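PDB 3A0S: sensor protein from Thermotoga maritima, which probably acts as a histidine kinase of a two-component system, transferring a phosphoryl group from ATP to a protein histidine; this chain is its PAS domain. Local coordinates for residues 15-20 with 25-30; 47-52 with 74-79; 35-38 with 42-45. All coordinates share one frame; numbering follows the deposited sequence.

Interaction 1: 15-20 with 25-30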
ATOM      1  N   THR A  15       5.350  -2.675  -6.103  1.00 18.52           N
ATOM      2  CA  THR A  15       5.522  -3.894  -6.886  1.00 19.37           C
ATOM      3  C   THR A  15       4.217  -4.418  -7.423  1.00 19.57           C
ATOM      4  O   THR A  15       4.229  -5.246  -8.345  1.00 20.15           O
ATOM      5  CB  THR A  15       6.209  -5.008  -6.093  1.00 20.54           C
ATOM      6  OG1 THR A  15       5.387  -5.316  -4.961  1.00 21.90           O
ATOM      7  CG2 THR A  15       7.596  -4.562  -5.647  1.00 21.14           C
ATOM      8  N   GLU A  16       3.093  -3.964  -6.868  1.00 19.42           N
ATOM      9  CA  GLU A  16       1.752  -4.291  -7.392  1.00 20.55           C
ATOM     10  C   GLU A  16       0.855  -3.058  -7.303  1.00 19.07           C
ATOM     11  O   GLU A  16       0.959  -2.315  -6.337  1.00 18.12           O
ATOM     12  CB  GLU A  16       1.109  -5.497  -6.637  1.00 21.18           C
ATOM     13  CG  GLU A  16       1.944  -6.808  -6.651  1.00 24.75           C
ATOM     14  CD  GLU A  16       1.268  -8.007  -5.975  1.00 25.76           C
ATOM     15  OE1 GLU A  16       0.651  -7.888  -4.890  1.00 27.89           O
ATOM     16  OE2 GLU A  16       1.378  -9.092  -6.578  1.00 31.26           O
ATOM     17  N   TRP A  17      -0.017  -2.873  -8.292  1.00 19.16           N
ATOM     18  CA  TRP A  17      -0.944  -1.754  -8.328  1.00 18.54           C
ATOM     19  C   TRP A  17      -2.063  -2.197  -9.238  1.00 19.67           C
ATOM     20  O   TRP A  17      -1.933  -2.198 -10.452  1.00 20.60           O
ATOM     21  CB  TRP A  17      -0.235  -0.530  -8.887  1.00 17.58           C
ATOM     22  CG  TRP A  17      -1.019   0.757  -8.940  1.00 18.42           C
ATOM     23  CD1 TRP A  17      -1.899   1.147  -9.927  1.00 20.01           C
ATOM     24  CD2 TRP A  17      -0.935   1.857  -8.020  1.00 17.67           C
ATOM     25  NE1 TRP A  17      -2.370   2.415  -9.664  1.00 20.85           N
ATOM     26  CE2 TRP A  17      -1.793   2.873  -8.497  1.00 18.63           C
ATOM     27  CE3 TRP A  17      -0.204   2.084  -6.844  1.00 18.60           C
ATOM     28  CZ2 TRP A  17      -1.941   4.106  -7.826  1.00 20.47           C
ATOM     29  CZ3 TRP A  17      -0.324   3.324  -6.201  1.00 20.17           C
ATOM     30  CH2 TRP A  17      -1.206   4.304  -6.681  1.00 20.37           C
ATOM     31  N   ASN A  18      -3.163  -2.624  -8.633  1.00 18.88           N
ATOM     32  CA  ASN A  18      -4.158  -3.343  -9.412  1.00 18.33           C
ATOM     33  C   ASN A  18      -5.115  -2.378 -10.110  1.00 18.89           C
ATOM     34  O   ASN A  18      -5.013  -1.126  -9.979  1.00 19.64           O
ATOM     35  CB  ASN A  18      -4.910  -4.407  -8.573  1.00 18.51           C
ATOM     36  CG  ASN A  18      -5.868  -3.809  -7.578  1.00 19.25           C
ATOM     37  OD1 ASN A  18      -5.867  -2.601  -7.295  1.00 18.72           O
ATOM     38  ND2 ASN A  18      -6.739  -4.674  -7.025  1.00 18.82           N
ATOM     39  N   LYS A  19      -6.038  -2.952 -10.894  1.00 19.57           N
ATOM     40  CA  LYS A  19      -6.955  -2.136 -11.646  1.00 21.06           C
ATOM     41  C   LYS A  19      -7.881  -1.293 -10.760  1.00 20.30           C
ATOM     42  O   LYS A  19      -8.218  -0.175 -11.136  1.00 20.22           O
ATOM     43  CB  LYS A  19      -7.744  -2.984 -12.655  1.00 22.14           C
ATOM     44  CG  LYS A  19      -6.880  -3.472 -13.819  1.00 26.48           C
ATOM     45  CD  LYS A  19      -6.987  -2.557 -15.044  1.00 34.31           C
ATOM     46  CE  LYS A  19      -5.719  -2.658 -15.910  1.00 36.93           C
ATOM     47  NZ  LYS A  19      -5.539  -1.436 -16.750  1.00 38.03           N
ATOM     48  N   LYS A  20      -8.229  -1.778  -9.564  1.00 20.57           N
ATOM     49  CA  LYS A  20      -9.027  -1.001  -8.610  1.00 19.82           C
ATOM     50  C   LYS A  20      -8.252   0.214  -8.122  1.00 19.92           C
ATOM     51  O   LYS A  20      -8.817   1.283  -7.962  1.00 20.21           O
ATOM     52  CB  LYS A  20      -9.531  -1.871  -7.447  1.00 19.51           C
ATOM     53  CG  LYS A  20     -10.609  -2.883  -7.885  1.00 21.18           C
ATOM     54  CD  LYS A  20     -11.961  -2.205  -8.213  1.00 22.37           C
ATOM     55  CE  LYS A  20     -13.006  -3.280  -8.557  1.00 23.16           C
ATOM     56  NZ  LYS A  20     -13.332  -4.046  -7.339  1.00 22.63           N
ATOM     57  N   PHE A  25      -7.419   5.863  -7.859  1.00 21.89           N
ATOM     58  CA  PHE A  25      -6.421   6.942  -7.756  1.00 21.87           C
ATOM     59  C   PHE A  25      -6.091   7.658  -9.069  1.00 22.52           C
ATOM     60  O   PHE A  25      -5.454   8.716  -9.062  1.00 24.22           O
ATOM     61  CB  PHE A  25      -5.158   6.379  -7.123  1.00 22.58           C
ATOM     62  CG  PHE A  25      -5.349   5.915  -5.718  1.00 23.30           C
ATOM     63  CD1 PHE A  25      -5.769   6.811  -4.727  1.00 26.02           C
ATOM     64  CD2 PHE A  25      -5.073   4.610  -5.372  1.00 23.61           C
ATOM     65  CE1 PHE A  25      -5.917   6.399  -3.420  1.00 27.74           C
ATOM     66  CE2 PHE A  25      -5.244   4.196  -4.064  1.00 25.46           C
ATOM     67  CZ  PHE A  25      -5.674   5.087  -3.089  1.00 25.89           C
ATOM     68  N   GLY A  26      -6.508   7.084 -10.189  1.00 22.27           N
ATOM     69  CA  GLY A  26      -6.325   7.696 -11.513  1.00 23.29           C
ATOM     70  C   GLY A  26      -4.922   7.631 -12.068  1.00 23.46           C
ATOM     71  O   GLY A  26      -4.545   8.442 -12.948  1.00 24.63           O
ATOM     72  N   LEU A  27      -4.130   6.690 -11.542  1.00 23.37           N
ATOM     73  CA  LEU A  27      -2.755   6.453 -11.997  1.00 23.53           C
ATOM     74  C   LEU A  27      -2.677   5.034 -12.565  1.00 23.40           C
ATOM     75  O   LEU A  27      -3.185   4.076 -11.935  1.00 22.74           O
ATOM     76  CB  LEU A  27      -1.742   6.619 -10.840  1.00 23.39           C
ATOM     77  CG  LEU A  27      -1.673   7.962 -10.076  1.00 24.26           C
ATOM     78  CD1 LEU A  27      -0.715   7.876  -8.901  1.00 26.83           C
ATOM     79  CD2 LEU A  27      -1.298   9.141 -10.996  1.00 26.21           C
ATOM     80  N   LYS A  28      -2.057   4.899 -13.742  1.00 23.65           N
ATOM     81  CA  LYS A  28      -1.865   3.590 -14.338  1.00 23.85           C
ATOM     82  C   LYS A  28      -0.719   2.840 -13.655  1.00 22.21           C
ATOM     83  O   LYS A  28       0.277   3.457 -13.235  1.00 22.86           O
ATOM     84  CB  LYS A  28      -1.609   3.723 -15.835  1.00 24.98           C
ATOM     85  CG  LYS A  28      -2.880   3.971 -16.615  1.00 28.97           C
ATOM     86  CD  LYS A  28      -2.561   4.338 -18.052  1.00 35.30           C
ATOM     87  CE  LYS A  28      -3.846   4.438 -18.871  1.00 38.09           C
ATOM     88  NZ  LYS A  28      -3.550   4.532 -20.331  1.00 40.58           N
ATOM     89  N   LYS A  29      -0.840   1.515 -13.564  1.00 21.25           N
ATOM     90  CA  LYS A  29       0.216   0.701 -12.992  1.00 21.30           C
ATOM     91  C   LYS A  29       1.599   0.991 -13.580  1.00 21.51           C
ATOM     92  O   LYS A  29       2.587   1.098 -12.865  1.00 21.40           O
ATOM     93  CB  LYS A  29      -0.185  -0.786 -13.136  1.00 21.46           C
ATOM     94  CG  LYS A  29       0.850  -1.772 -12.728  1.00 25.53           C
ATOM     95  CD  LYS A  29       0.313  -3.184 -12.862  1.00 28.07           C
ATOM     96  CE  LYS A  29       1.383  -4.147 -12.431  1.00 31.85           C
ATOM     97  NZ  LYS A  29       0.996  -5.543 -12.757  1.00 35.45           N
ATOM     98  N   GLU A  30       1.662   1.117 -14.900  1.00 21.47           N
ATOM     99  CA  GLU A  30       2.954   1.292 -15.556  1.00 22.18           C
ATOM    100  C   GLU A  30       3.581   2.636 -15.206  1.00 21.40           C
ATOM    101  O   GLU A  30       4.803   2.824 -15.310  1.00 23.01           O
ATOM    102  CB  GLU A  30       2.808   1.133 -17.066  1.00 22.90           C
ATOM    103  CG  GLU A  30       1.787   2.065 -17.684  1.00 28.02           C
ATOM    104  CD  GLU A  30       0.398   1.437 -17.844  1.00 31.41           C
ATOM    105  OE1 GLU A  30       0.009   0.492 -17.086  1.00 28.52           O
ATOM    106  OE2 GLU A  30      -0.308   1.897 -18.779  1.00 35.15           O
TER
HETATM  107  O   HOH W   1      -0.172  -5.336  -9.899  1.00 24.55           O
HETATM  108  O   HOH W   2      -2.542  -0.472 -16.862  1.00 35.12           O
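Trp17 lies against Phe25, Leu27 and Lys29 in the N-terminal half of the PAS fold. Here the edge strand 14-17 of the antiparallel sheet runs into helix 19-25, and the chain then turns back over the strand end. The tight part is the indole. CG of Trp17 stands anti to the backbone N (chi1 -177°), which carries the ring toward the returning chain. At the edge of the ring, NE1 donates a hydrogen bond to the backbone O of Leu27, 2.9 Å away. The bond is bent, with an N-H...O angle of 143°, and the donor sits above the carbonyl plane. This one bond gives the buried indole N-H a partner. Farther along the ring, CZ2 of Trp17 is 3.9 Å from CB of Leu27 and 4.0 Å from CB of Phe25. The Phe25 ring lies obliquely to the six-membered ring of Trp17, with the planes at 46°. Ile6 and Val32 also touch the indole. Gly26, with positive phi, ends the helix and begins the turn that brings Leu27 to the indole.

The solvent side is looser. Lys29 is exposed, and its extended chain passes alongside the strand end, with CD 3.4 Å from the backbone O of Trp17. Its NZ makes a weak hydrogen bond to a water, which also accepts from Trp17 N. Lys19 and Glu30 carry opposite charges, but the charged atoms do not touch. Asn18 caps helix 19-25, its OD1 accepting from the backbone N of Ala21. Between Lys19 and Glu30 a second water accepts from Lys19 NZ at 3.2 Å and donates to Glu30 OE1 at 2.7 Å.

Interaction 2: 47-52 with 74-79; sequences GSVAES and IRFSPF
Val49 and Ala50 of helix 44-56 pack on Phe76 of strand 70-80, where the helix lies across the inner part of the PAS sheet. The Phe76 side chain leaves the strand toward the helix. Its CG is anti to the carbonyl carbon (chi1 -59°), which sets the ring beside the helix backbone. Beyond CB and CG, the edge formed by CD2 and CE2 meets Ala50. CD2 is 4.0 Å from CB of Ala50, and CE2 is 3.9 Å from the backbone N of Ala50. CG1 of Val49 lies over one face of the ring. Of the ring atoms it is nearest CZ and CE1, with CE1 at 3.7 Å. At the tip, CZ meets both CG1 of Val49, at 3.6 Å, and CB of Val49, at 3.8 Å. The CG1 methyl thus makes a CH-pi contact, only 15° off the ring normal.

Ile46 and Val53 of the same helix, and Leu62 of strand 60-67, also touch Phe76. An alanine at Phe76 would probably leave the Val49 methyl without its ring face and open a gap between helix and sheet. Between the side chains of these two segments the contact is apolar. Its hold therefore probably depends on close fit and on burial of the ring.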
ATOM      1  N   GLY A  47       2.521   5.833   3.033  1.00 22.38           N
ATOM      2  CA  GLY A  47       3.868   5.269   2.879  1.00 22.74           C
ATOM      3  C   GLY A  47       4.560   5.190   4.225  1.00 23.03           C
ATOM      4  O   GLY A  47       5.218   4.204   4.530  1.00 23.80           O
ATOM      5  N   SER A  48       4.403   6.232   5.041  1.00 23.47           N
ATOM      6  CA  SER A  48       4.984   6.246   6.383  1.00 24.76           C
ATOM      7  C   SER A  48       4.379   5.187   7.313  1.00 24.38           C
ATOM      8  O   SER A  48       5.129   4.498   8.012  1.00 25.54           O
ATOM      9  CB  SER A  48       4.840   7.648   6.999  0.50 24.88           C
ATOM     10  OG  SER A  48       5.608   7.783   8.178  0.50 25.25           O
ATOM     11  N   VAL A  49       3.050   5.006   7.283  1.00 23.55           N
ATOM     12  CA  VAL A  49       2.412   3.958   8.077  1.00 23.10           C
ATOM     13  C   VAL A  49       2.923   2.565   7.635  1.00 22.90           C
ATOM     14  O   VAL A  49       3.192   1.696   8.465  1.00 23.98           O
ATOM     15  CB  VAL A  49       0.865   4.008   7.997  1.00 23.53           C
ATOM     16  CG1 VAL A  49       0.234   2.818   8.720  1.00 22.77           C
ATOM     17  CG2 VAL A  49       0.348   5.321   8.605  1.00 23.39           C
ATOM     18  N   ALA A  50       3.086   2.362   6.324  1.00 23.03           N
ATOM     19  CA  ALA A  50       3.573   1.063   5.831  1.00 23.28           C
ATOM     20  C   ALA A  50       4.978   0.788   6.370  1.00 23.90           C
ATOM     21  O   ALA A  50       5.306  -0.346   6.709  1.00 23.22           O
ATOM     22  CB  ALA A  50       3.564   1.050   4.282  1.00 23.17           C
ATOM     23  N   GLU A  51       5.814   1.827   6.440  1.00 24.97           N
ATOM     24  CA  GLU A  51       7.180   1.689   7.001  1.00 26.59           C
ATOM     25  C   GLU A  51       7.116   1.238   8.443  1.00 25.51           C
ATOM     26  O   GLU A  51       7.861   0.361   8.868  1.00 25.63           O
ATOM     27  CB  GLU A  51       7.951   3.022   6.950  1.00 27.37           C
ATOM     28  CG  GLU A  51       8.278   3.520   5.559  1.00 30.91           C
ATOM     29  CD  GLU A  51       9.175   4.778   5.526  1.00 31.77           C
ATOM     30  OE1 GLU A  51       9.144   5.586   6.459  1.00 36.64           O
ATOM     31  OE2 GLU A  51       9.910   4.947   4.525  1.00 39.79           O
ATOM     32  N   SER A  52       6.247   1.878   9.213  1.00 25.49           N
ATOM     33  CA  SER A  52       6.070   1.512  10.608  1.00 25.67           C
ATOM     34  C   SER A  52       5.566   0.076  10.799  1.00 25.33           C
ATOM     35  O   SER A  52       6.061  -0.665  11.660  1.00 25.88           O
ATOM     36  CB  SER A  52       5.135   2.513  11.293  1.00 26.40           C
ATOM     37  OG  SER A  52       5.053   2.248  12.671  1.00 30.67           O
ATOM     38  N   ILE A  74      -8.274   0.952   5.493  1.00 23.07           N
ATOM     39  CA  ILE A  74      -6.978   0.605   4.912  1.00 23.34           C
ATOM     40  C   ILE A  74      -6.308  -0.467   5.772  1.00 23.88           C
ATOM     41  O   ILE A  74      -6.152  -0.297   6.985  1.00 24.07           O
ATOM     42  CB  ILE A  74      -6.066   1.836   4.740  1.00 22.77           C
ATOM     43  CG1 ILE A  74      -6.784   2.946   3.957  1.00 24.51           C
ATOM     44  CG2 ILE A  74      -4.738   1.448   4.068  1.00 22.72           C
ATOM     45  CD1 ILE A  74      -5.926   4.169   3.644  1.00 25.58           C
ATOM     46  N   ARG A  75      -5.915  -1.582   5.155  1.00 23.07           N
ATOM     47  CA  ARG A  75      -5.183  -2.611   5.895  1.00 23.39           C
ATOM     48  C   ARG A  75      -3.768  -2.637   5.367  1.00 22.54           C
ATOM     49  O   ARG A  75      -3.540  -2.526   4.166  1.00 21.40           O
ATOM     50  CB  ARG A  75      -5.825  -3.989   5.689  0.50 22.96           C
ATOM     51  CG  ARG A  75      -5.123  -5.149   6.425  0.50 24.00           C
ATOM     52  CD  ARG A  75      -5.930  -6.448   6.316  0.50 26.05           C
ATOM     53  NE  ARG A  75      -6.050  -6.905   4.928  0.50 30.01           N
ATOM     54  CZ  ARG A  75      -7.169  -7.373   4.377  0.50 32.12           C
ATOM     55  NH1 ARG A  75      -8.288  -7.460   5.083  0.50 32.79           N
ATOM     56  NH2 ARG A  75      -7.171  -7.772   3.114  0.50 32.57           N
ATOM     57  N   PHE A  76      -2.821  -2.790   6.284  1.00 20.76           N
ATOM     58  CA  PHE A  76      -1.407  -2.936   5.963  1.00 20.46           C
ATOM     59  C   PHE A  76      -0.943  -4.278   6.487  1.00 21.37           C
ATOM     60  O   PHE A  76      -0.997  -4.542   7.704  1.00 21.86           O
ATOM     61  CB  PHE A  76      -0.598  -1.853   6.665  1.00 20.48           C
ATOM     62  CG  PHE A  76      -0.987  -0.449   6.316  1.00 19.64           C
ATOM     63  CD1 PHE A  76      -2.099   0.171   6.882  1.00 20.76           C
ATOM     64  CD2 PHE A  76      -0.199   0.270   5.450  1.00 21.44           C
ATOM     65  CE1 PHE A  76      -2.406   1.498   6.565  1.00 20.19           C
ATOM     66  CE2 PHE A  76      -0.494   1.575   5.124  1.00 19.88           C
ATOM     67  CZ  PHE A  76      -1.579   2.204   5.681  1.00 20.50           C
ATOM     68  N   SER A  77      -0.453  -5.116   5.583  1.00 21.35           N
ATOM     69  CA  SER A  77      -0.061  -6.476   5.953  1.00 22.11           C
ATOM     70  C   SER A  77       1.378  -6.781   5.539  1.00 21.46           C
ATOM     71  O   SER A  77       1.640  -6.967   4.361  1.00 21.58           O
ATOM     72  CB  SER A  77      -0.968  -7.468   5.232  1.00 22.96           C
ATOM     73  OG  SER A  77      -2.350  -7.190   5.479  1.00 28.14           O
ATOM     74  N   PRO A  78       2.293  -6.917   6.522  1.00 21.16           N
ATOM     75  CA  PRO A  78       3.670  -7.327   6.180  1.00 22.08           C
ATOM     76  C   PRO A  78       3.641  -8.766   5.673  1.00 21.09           C
ATOM     77  O   PRO A  78       2.793  -9.565   6.097  1.00 21.84           O
ATOM     78  CB  PRO A  78       4.420  -7.211   7.505  1.00 22.81           C
ATOM     79  CG  PRO A  78       3.361  -7.333   8.537  1.00 25.16           C
ATOM     80  CD  PRO A  78       2.088  -6.808   7.977  1.00 22.30           C
ATOM     81  N   PHE A  79       4.530  -9.113   4.750  1.00 20.89           N
ATOM     82  CA  PHE A  79       4.584 -10.515   4.310  1.00 20.73           C
ATOM     83  C   PHE A  79       6.026 -10.966   4.140  1.00 21.18           C
ATOM     84  O   PHE A  79       6.917 -10.126   3.999  1.00 20.19           O
ATOM     85  CB  PHE A  79       3.818 -10.697   2.995  1.00 22.66           C
ATOM     86  CG  PHE A  79       4.417  -9.924   1.832  1.00 21.29           C
ATOM     87  CD1 PHE A  79       4.053  -8.604   1.595  1.00 23.99           C
ATOM     88  CD2 PHE A  79       5.356 -10.520   0.980  1.00 23.85           C
ATOM     89  CE1 PHE A  79       4.619  -7.888   0.535  1.00 24.42           C
ATOM     90  CE2 PHE A  79       5.912  -9.821  -0.084  1.00 26.54           C
ATOM     91  CZ  PHE A  79       5.541  -8.505  -0.301  1.00 24.91           C
TER

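Interaction 3: 35-38 with 42-45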
ATOM      1  N   ARG A  35       8.386   2.640  -8.335  1.00 18.25           N
ATOM      2  CA  ARG A  35       8.648   3.910  -7.648  1.00 18.51           C
ATOM      3  C   ARG A  35       8.361   3.795  -6.156  1.00 18.19           C
ATOM      4  O   ARG A  35       7.555   2.937  -5.730  1.00 18.49           O
ATOM      5  CB  ARG A  35       7.813   5.026  -8.256  1.00 18.13           C
ATOM      6  CG  ARG A  35       8.008   5.137  -9.757  1.00 17.73           C
ATOM      7  CD  ARG A  35       7.165   6.229 -10.350  1.00 17.42           C
ATOM      8  NE  ARG A  35       7.341   6.322 -11.806  1.00 17.72           N
ATOM      9  CZ  ARG A  35       8.266   7.067 -12.386  1.00 16.52           C
ATOM     10  NH1 ARG A  35       9.116   7.792 -11.642  1.00 16.56           N
ATOM     11  NH2 ARG A  35       8.345   7.128 -13.718  1.00 17.35           N
ATOM     12  N   ARG A  36       9.009   4.660  -5.377  1.00 18.87           N
ATOM     13  CA  ARG A  36       8.666   4.686  -3.965  1.00 19.26           C
ATOM     14  C   ARG A  36       7.315   5.305  -3.749  1.00 20.07           C
ATOM     15  O   ARG A  36       7.063   6.404  -4.211  1.00 19.59           O
ATOM     16  CB  ARG A  36       9.762   5.191  -3.057  0.50 21.17           C
ATOM     17  CG  ARG A  36      10.472   3.978  -2.510  0.50 22.04           C
ATOM     18  CD  ARG A  36      11.139   4.311  -1.296  0.50 21.50           C
ATOM     19  NE  ARG A  36      12.565   4.437  -1.581  0.50 21.97           N
ATOM     20  CZ  ARG A  36      13.161   5.401  -2.278  0.50 29.24           C
ATOM     21  NH1 ARG A  36      12.480   6.391  -2.818  0.50 29.73           N
ATOM     22  NH2 ARG A  36      14.477   5.351  -2.451  0.50 30.73           N
ATOM     23  N   LEU A  37       6.436   4.611  -3.034  1.00 18.28           N
ATOM     24  CA  LEU A  37       5.105   5.146  -2.764  1.00 18.75           C
ATOM     25  C   LEU A  37       5.170   6.513  -2.116  1.00 19.58           C
ATOM     26  O   LEU A  37       4.367   7.393  -2.448  1.00 19.48           O
ATOM     27  CB  LEU A  37       4.291   4.196  -1.849  1.00 18.84           C
ATOM     28  CG  LEU A  37       2.844   4.657  -1.632  1.00 19.12           C
ATOM     29  CD1 LEU A  37       2.034   4.613  -2.934  1.00 19.06           C
ATOM     30  CD2 LEU A  37       2.143   3.754  -0.624  1.00 20.41           C
ATOM     31  N   LYS A  38       6.119   6.673  -1.206  1.00 19.99           N
ATOM     32  CA  LYS A  38       6.204   7.897  -0.428  1.00 22.53           C
ATOM     33  C   LYS A  38       6.583   9.087  -1.304  1.00 21.49           C
ATOM     34  O   LYS A  38       6.449  10.242  -0.853  1.00 23.46           O
ATOM     35  CB  LYS A  38       7.166   7.739   0.759  1.00 22.48           C
ATOM     36  CG  LYS A  38       8.596   7.467   0.417  1.00 26.85           C
ATOM     37  CD  LYS A  38       9.501   7.391   1.667  1.00 28.42           C
ATOM     38  CE  LYS A  38      10.919   6.981   1.275  1.00 36.81           C
ATOM     39  NZ  LYS A  38      11.834   6.714   2.436  1.00 39.72           N
ATOM     40  N   ASP A  42       0.451  12.833  -1.834  1.00 26.84           N
ATOM     41  CA  ASP A  42      -0.841  12.371  -1.291  1.00 26.76           C
ATOM     42  C   ASP A  42      -0.684  11.013  -0.638  1.00 25.81           C
ATOM     43  O   ASP A  42      -1.574  10.592   0.103  1.00 24.69           O
ATOM     44  CB  ASP A  42      -1.969  12.252  -2.362  1.00 27.50           C
ATOM     45  CG  ASP A  42      -2.460  13.601  -2.914  1.00 31.15           C
ATOM     46  OD1 ASP A  42      -2.236  14.663  -2.305  1.00 32.21           O
ATOM     47  OD2 ASP A  42      -3.144  13.557  -3.969  1.00 36.18           O
ATOM     48  N   PHE A  43       0.393  10.289  -0.976  1.00 24.02           N
ATOM     49  CA  PHE A  43       0.626   8.942  -0.415  1.00 23.29           C
ATOM     50  C   PHE A  43       1.734   8.908   0.606  1.00 24.05           C
ATOM     51  O   PHE A  43       2.080   7.844   1.096  1.00 22.82           O
ATOM     52  CB  PHE A  43       0.949   7.911  -1.513  1.00 24.25           C
ATOM     53  CG  PHE A  43      -0.196   7.640  -2.416  1.00 23.58           C
ATOM     54  CD1 PHE A  43      -1.128   6.657  -2.107  1.00 26.60           C
ATOM     55  CD2 PHE A  43      -0.362   8.393  -3.568  1.00 25.67           C
ATOM     56  CE1 PHE A  43      -2.191   6.414  -2.953  1.00 29.03           C
ATOM     57  CE2 PHE A  43      -1.427   8.162  -4.430  1.00 28.09           C
ATOM     58  CZ  PHE A  43      -2.350   7.168  -4.107  1.00 26.28           C
ATOM     59  N   GLU A  44       2.271  10.069   0.945  1.00 23.61           N
ATOM     60  CA  GLU A  44       3.390  10.168   1.886  1.00 24.69           C
ATOM     61  C   GLU A  44       3.030   9.570   3.232  1.00 23.29           C
ATOM     62  O   GLU A  44       3.824   8.840   3.821  1.00 23.81           O
ATOM     63  CB  GLU A  44       3.825  11.629   2.079  1.00 26.01           C
ATOM     64  CG  GLU A  44       4.251  12.365   0.807  1.00 29.48           C
ATOM     65  CD  GLU A  44       3.111  13.072   0.042  1.00 33.67           C
ATOM     66  OE1 GLU A  44       1.887  12.913   0.333  1.00 31.85           O
ATOM     67  OE2 GLU A  44       3.472  13.810  -0.895  1.00 38.80           O
ATOM     68  N   GLU A  45       1.838   9.897   3.732  1.00 23.14           N
ATOM     69  CA  GLU A  45       1.406   9.374   5.023  1.00 22.93           C
ATOM     70  C   GLU A  45       1.159   7.863   5.016  1.00 22.44           C
ATOM     71  O   GLU A  45       1.620   7.142   5.908  1.00 22.84           O
ATOM     72  CB  GLU A  45       0.154  10.088   5.489  1.00 23.85           C
ATOM     73  CG  GLU A  45      -0.355   9.598   6.825  1.00 26.61           C
ATOM     74  CD  GLU A  45      -1.442  10.506   7.372  1.00 29.30           C
ATOM     75  OE1 GLU A  45      -2.447  10.755   6.657  1.00 30.97           O
ATOM     76  OE2 GLU A  45      -1.281  10.991   8.514  1.00 30.14           O
TER
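Leu37 and Phe43 meet at the start of helix 44-56, their side chains crossing at about a right angle. CD1 of Leu37 touches the root of the aromatic side chain, 3.8 Å from CB of Phe43 and equally close to its CG. Leu37 CG is anti to the backbone N (chi1 -175°), and this brings the branched end to Phe43. The backbone O of Leu37 also lies 3.6 Å from CB of Phe43. Beside this buried pair, CG of Glu44 packs against the backbone O of Lys38 at 3.5 Å.

Further out, the Glu44 chain bends at chi2 (89°) and folds back over the turn. Its OE1 accepts a hydrogen bond from the backbone N of Asp42, 2.6 Å away, and the donor comes from above the carboxylate plane. This bond ties the side chain to the turn that leads into the helix.

The Phe43 ring meets Phe25 edge-to-face and also touches Phe67. Backbone bonds join Leu37 to Gly12. The contact closes the short turn at 39-41 in the helical connection of the PAS fold, between helix 29-32 and helix 44-56. This connection packs on the sheet, with Leu37 on Leu8 and Phe43 on Ile6 of strand 4-9.

From the N terminus, interaction 1 comes first. It closes the short excursion through helix 19-25, bringing the chain back over the end of strand 14-17. Interaction 3 then closes a tighter turn just before helix 44-56. Interaction 2 opens within that helix and spans the longest stretch, out through strand 60-67 to strand 70-80. The three follow in series, and none nests in or crosses another. They still touch in space. Trp17 of interaction 1 packs on Phe43 and Leu37 of interaction 3, while Gly47 of interaction 2 packs on Leu37. Together they tie the helical connection to both the edge strand 14-17 and strand 70-80 of the sheet.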